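PDB 1H80: iota-carrageenase from Alteromonas sp., which hydrolyses the 1,4-beta linkages inside iota-carrageenan, a sulfated galactan of red algal cell walls, with inversion of anomeric configuration. Local coordinates for residues L99-V102 and G103-N106; D372-S375 and T376-M380. One frame throughout, in Å; residues are numbered along the deposited sequence.

Interaction 1 (L99-V102 and G103-N106); sequences LFEV and GVNN
With CG of E101 set beside its own backbone N (chi1 -62°) and CG of N105 placed likewise (chi1 -58°), the two polar side chains converge from the end of strand 97-102 and the turn that follows it. Their planes stand 63° apart, and E101 OE1 comes 3.6 Å from N105 ND2, too far for a direct bond. Q71 joins them instead: its NE2 donates to E101 OE1, and its OE1 accepts from N105 ND2. The other carboxylate oxygen, OE2, forms a salt bridge with R98. Closer to the backbone, V104 lays its CG2 methyl alongside E101 CB at 3.8 Å, an aliphatic contact at the root of the acid. The chain bends at G103, which takes a left-handed backbone conformation with positive phi, one that glycine adopts readily. V102 itself turns its side chain from the turn toward F135, L137 and V140 of the next parallel strand, as in the coils of a right-handed beta-helix of the pectate lyase type. The buried E101 carboxylate thus has both oxygens engaged, one by an amide and one by a guanidinium group, which probably favours its ionised form.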
loop_
_atom_site.group_PDB
_atom_site.type_symbol
_atom_site.label_atom_id
_atom_site.label_comp_id
_atom_site.label_asym_id
_atom_site.label_seq_id
_atom_site.Cartn_x
_atom_site.Cartn_y
_atom_site.Cartn_z
ATOM N N LEU A 99 13.417 3.440 6.282
ATOM C CA LEU A 99 13.817 3.733 7.646
ATOM C C LEU A 99 14.165 2.398 8.288
ATOM O O LEU A 99 15.213 2.249 8.920
ATOM C CB LEU A 99 12.675 4.385 8.427
ATOM C CG LEU A 99 12.290 5.831 8.122
ATOM C CD1 LEU A 99 11.092 6.207 8.977
ATOM C CD2 LEU A 99 13.451 6.758 8.411
ATOM N N PHE A 100 13.287 1.417 8.085
ATOM C CA PHE A 100 13.456 0.099 8.679
ATOM C C PHE A 100 13.307 -1.046 7.690
ATOM O O PHE A 100 12.388 -1.057 6.873
ATOM C CB PHE A 100 12.411 -0.096 9.780
ATOM C CG PHE A 100 12.243 1.096 10.674
ATOM C CD1 PHE A 100 13.285 1.525 11.482
ATOM C CD2 PHE A 100 11.039 1.796 10.700
ATOM C CE1 PHE A 100 13.137 2.639 12.306
ATOM C CE2 PHE A 100 10.879 2.910 11.520
ATOM C CZ PHE A 100 11.932 3.332 12.324
ATOM N N GLU A 101 14.209 -2.014 7.778
ATOM C CA GLU A 101 14.138 -3.185 6.918
ATOM C C GLU A 101 13.971 -4.379 7.846
ATOM O O GLU A 101 14.669 -4.492 8.853
ATOM C CB GLU A 101 15.403 -3.310 6.071
ATOM C CG GLU A 101 15.596 -2.117 5.144
ATOM C CD GLU A 101 16.678 -2.335 4.106
ATOM O OE1 GLU A 101 17.813 -2.684 4.488
ATOM O OE2 GLU A 101 16.389 -2.148 2.906
ATOM N N VAL A 102 13.029 -5.255 7.519
ATOM C CA VAL A 102 12.759 -6.415 8.355
ATOM C C VAL A 102 12.780 -7.698 7.543
ATOM O O VAL A 102 11.811 -8.026 6.859
ATOM C CB VAL A 102 11.380 -6.287 9.037
ATOM C CG1 VAL A 102 11.247 -7.315 10.151
ATOM C CG2 VAL A 102 11.196 -4.874 9.569
ATOM N N GLY A 103 13.895 -8.416 7.613
ATOM C CA GLY A 103 14.011 -9.666 6.891
ATOM C C GLY A 103 14.461 -9.496 5.457
ATOM O O GLY A 103 14.355 -10.423 4.659
ATOM N N VAL A 104 14.966 -8.314 5.124
ATOM C CA VAL A 104 15.421 -8.066 3.764
ATOM C C VAL A 104 16.771 -8.727 3.529
ATOM O O VAL A 104 16.965 -9.413 2.522
ATOM C CB VAL A 104 15.541 -6.557 3.481
ATOM C CG1 VAL A 104 16.134 -6.333 2.094
ATOM C CG2 VAL A 104 14.169 -5.905 3.579
ATOM N N ASN A 105 17.693 -8.529 4.469
ATOM C CA ASN A 105 19.037 -9.090 4.364
ATOM C C ASN A 105 19.328 -10.172 5.392
ATOM O O ASN A 105 20.473 -10.594 5.553
ATOM C CB ASN A 105 20.073 -7.976 4.498
ATOM C CG ASN A 105 19.902 -6.905 3.449
ATOM O OD1 ASN A 105 20.000 -7.175 2.250
ATOM N ND2 ASN A 105 19.639 -5.681 3.888
ATOM N N ASN A 106 18.294 -10.615 6.095
ATOM C CA ASN A 106 18.459 -11.660 7.092
ATOM C C ASN A 106 17.117 -12.322 7.364
ATOM O O ASN A 106 16.132 -12.054 6.677
ATOM C CB ASN A 106 19.035 -11.077 8.383
ATOM C CG ASN A 106 18.111 -10.065 9.026
ATOM O OD1 ASN A 106 17.114 -9.661 8.430
ATOM N ND2 ASN A 106 18.441 -9.644 10.242
#

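Interaction 2 (D372-S375 and T376-M380); sequences DYFS and TSNPM
The side chains of F374 and N378 run alongside each other in the same direction. N378 CB lies 3.8 Å from F374 CD1. The amide nitrogen N378 ND2 sits over one face of the ring, 3.9 Å from F374 CD1. Ring and amide planes are nearly perpendicular, 83° apart, so the amide does not stack flat on the ring. The backbones of the pair are joined as well: N378 N donates to F374 O over 2.7 Å. This bond closes an alpha-turn over F374-N378, and P379 follows immediately.

On another flank of the turn a water gathers three groups. It donates to Y373 O at 2.7 Å and to T376 OG1 at 3.0 Å, and it shares a hydrogen bond of 2.6 Å with S377 OG. T376 can offer OG1 here because chi1 of 59° places the hydroxyl between its backbone N and carbonyl carbon. The whole turn belongs to the long excursion between strands 364-366 and 399-401, a surface elaboration of the beta-helix rather than one of its coils.

An overlapping turn precedes it, S375 N donating to D372 O at 3.2 Å. Farther out, the N378 amide is fixed by K382, whose backbone O accepts from ND2, and the F374 ring packs on V384 and L404. T376 OG1 is also hydrogen-bonded to N434 O, while H436 NE2 bonds to Y373 O, so the water and the loop around 434-436 share the same two oxygens. Before the alpha-turn, D372 OD1 is hydrogen-bonded to Y451 OH.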
loop_
_atom_site.group_PDB
_atom_site.type_symbol
_atom_site.label_atom_id
_atom_site.label_comp_id
_atom_site.label_asym_id
_atom_site.label_seq_id
_atom_site.Cartn_x
_atom_site.Cartn_y
_atom_site.Cartn_z
ATOM N N ASP A 372 -13.692 9.642 -18.477
ATOM C CA ASP A 372 -14.846 9.502 -19.350
ATOM C C ASP A 372 -16.083 9.019 -18.602
ATOM O O ASP A 372 -17.198 9.111 -19.109
ATOM C CB ASP A 372 -14.520 8.554 -20.507
ATOM C CG ASP A 372 -13.498 9.139 -21.472
ATOM O OD1 ASP A 372 -13.039 10.283 -21.249
ATOM O OD2 ASP A 372 -13.155 8.452 -22.459
ATOM N N TYR A 373 -15.894 8.508 -17.390
ATOM C CA TYR A 373 -17.032 8.042 -16.618
ATOM C C TYR A 373 -17.840 9.194 -16.030
ATOM O O TYR A 373 -18.865 8.979 -15.389
ATOM C CB TYR A 373 -16.567 7.076 -15.526
ATOM C CG TYR A 373 -16.092 5.762 -16.100
ATOM C CD1 TYR A 373 -16.959 4.948 -16.830
ATOM C CD2 TYR A 373 -14.769 5.347 -15.947
ATOM C CE1 TYR A 373 -16.521 3.755 -17.400
ATOM C CE2 TYR A 373 -14.320 4.153 -16.512
ATOM C CZ TYR A 373 -15.203 3.366 -17.239
ATOM O OH TYR A 373 -14.758 2.197 -17.814
ATOM N N PHE A 374 -17.382 10.422 -16.260
ATOM C CA PHE A 374 -18.107 11.592 -15.773
ATOM C C PHE A 374 -19.237 11.934 -16.739
ATOM O O PHE A 374 -20.074 12.786 -16.451
ATOM C CB PHE A 374 -17.176 12.801 -15.659
ATOM C CG PHE A 374 -16.366 12.831 -14.396
ATOM C CD1 PHE A 374 -16.992 12.816 -13.153
ATOM C CD2 PHE A 374 -14.980 12.890 -14.449
ATOM C CE1 PHE A 374 -16.243 12.860 -11.976
ATOM C CE2 PHE A 374 -14.220 12.934 -13.279
ATOM C CZ PHE A 374 -14.854 12.919 -12.042
ATOM N N SER A 375 -19.265 11.254 -17.882
ATOM C CA SER A 375 -20.274 11.518 -18.904
ATOM C C SER A 375 -21.722 11.484 -18.420
ATOM O O SER A 375 -22.574 12.192 -18.959
ATOM C CB SER A 375 -20.114 10.536 -20.068
ATOM O OG SER A 375 -20.416 9.210 -19.669
ATOM N N THR A 376 -22.003 10.678 -17.402
ATOM C CA THR A 376 -23.367 10.555 -16.898
ATOM C C THR A 376 -23.803 11.591 -15.866
ATOM O O THR A 376 -24.926 12.095 -15.926
ATOM C CB THR A 376 -23.607 9.160 -16.281
ATOM O OG1 THR A 376 -22.674 8.941 -15.213
ATOM C CG2 THR A 376 -23.439 8.077 -17.334
ATOM N N SER A 377 -22.922 11.922 -14.929
ATOM C CA SER A 377 -23.272 12.868 -13.875
ATOM C C SER A 377 -22.636 14.242 -13.997
ATOM O O SER A 377 -23.134 15.216 -13.431
ATOM C CB SER A 377 -22.866 12.291 -12.524
ATOM O OG SER A 377 -21.452 12.260 -12.425
ATOM N N ASN A 378 -21.537 14.321 -14.734
ATOM C CA ASN A 378 -20.798 15.568 -14.855
ATOM C C ASN A 378 -20.340 15.784 -16.300
ATOM O O ASN A 378 -19.145 15.837 -16.580
ATOM C CB ASN A 378 -19.609 15.475 -13.890
ATOM C CG ASN A 378 -18.865 16.774 -13.724
ATOM O OD1 ASN A 378 -19.352 17.840 -14.088
ATOM N ND2 ASN A 378 -17.671 16.692 -13.144
ATOM N N PRO A 379 -21.299 15.937 -17.231
ATOM C CA PRO A 379 -21.034 16.144 -18.660
ATOM C C PRO A 379 -20.156 17.336 -19.031
ATOM O O PRO A 379 -19.608 17.382 -20.135
ATOM C CB PRO A 379 -22.436 16.241 -19.259
ATOM C CG PRO A 379 -23.227 16.846 -18.149
ATOM C CD PRO A 379 -22.740 16.064 -16.952
ATOM N N MET A 380 -20.024 18.303 -18.130
ATOM C CA MET A 380 -19.180 19.457 -18.415
ATOM C C MET A 380 -17.836 19.331 -17.701
ATOM O O MET A 380 -17.023 20.254 -17.710
ATOM C CB MET A 380 -19.886 20.757 -18.016
ATOM C CG MET A 380 -21.154 21.019 -18.818
ATOM S SD MET A 380 -21.510 22.777 -19.022
ATOM C CE MET A 380 -22.643 23.054 -17.682
HETATM O O HOH W 1 -20.480 10.075 -13.492
#

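Interaction 1 comes first along the chain, at the end of strand 97-102 in the beta-helix; interaction 2 follows far downstream, in the loop between strands 364-366 and 399-401. Their centres are 46 Å apart, on opposite sides of the chain's centre, and their nearest atoms are about 34 Å apart, so they do not touch. No strand is common to both. Residues 99-106 carry the chain from the end of a parallel strand into the loop that follows and are largely buried, whereas residues 372-380 form a surface turn added to the coils. One lies in the repeating beta-helical body, the other in an irregular loop outside it.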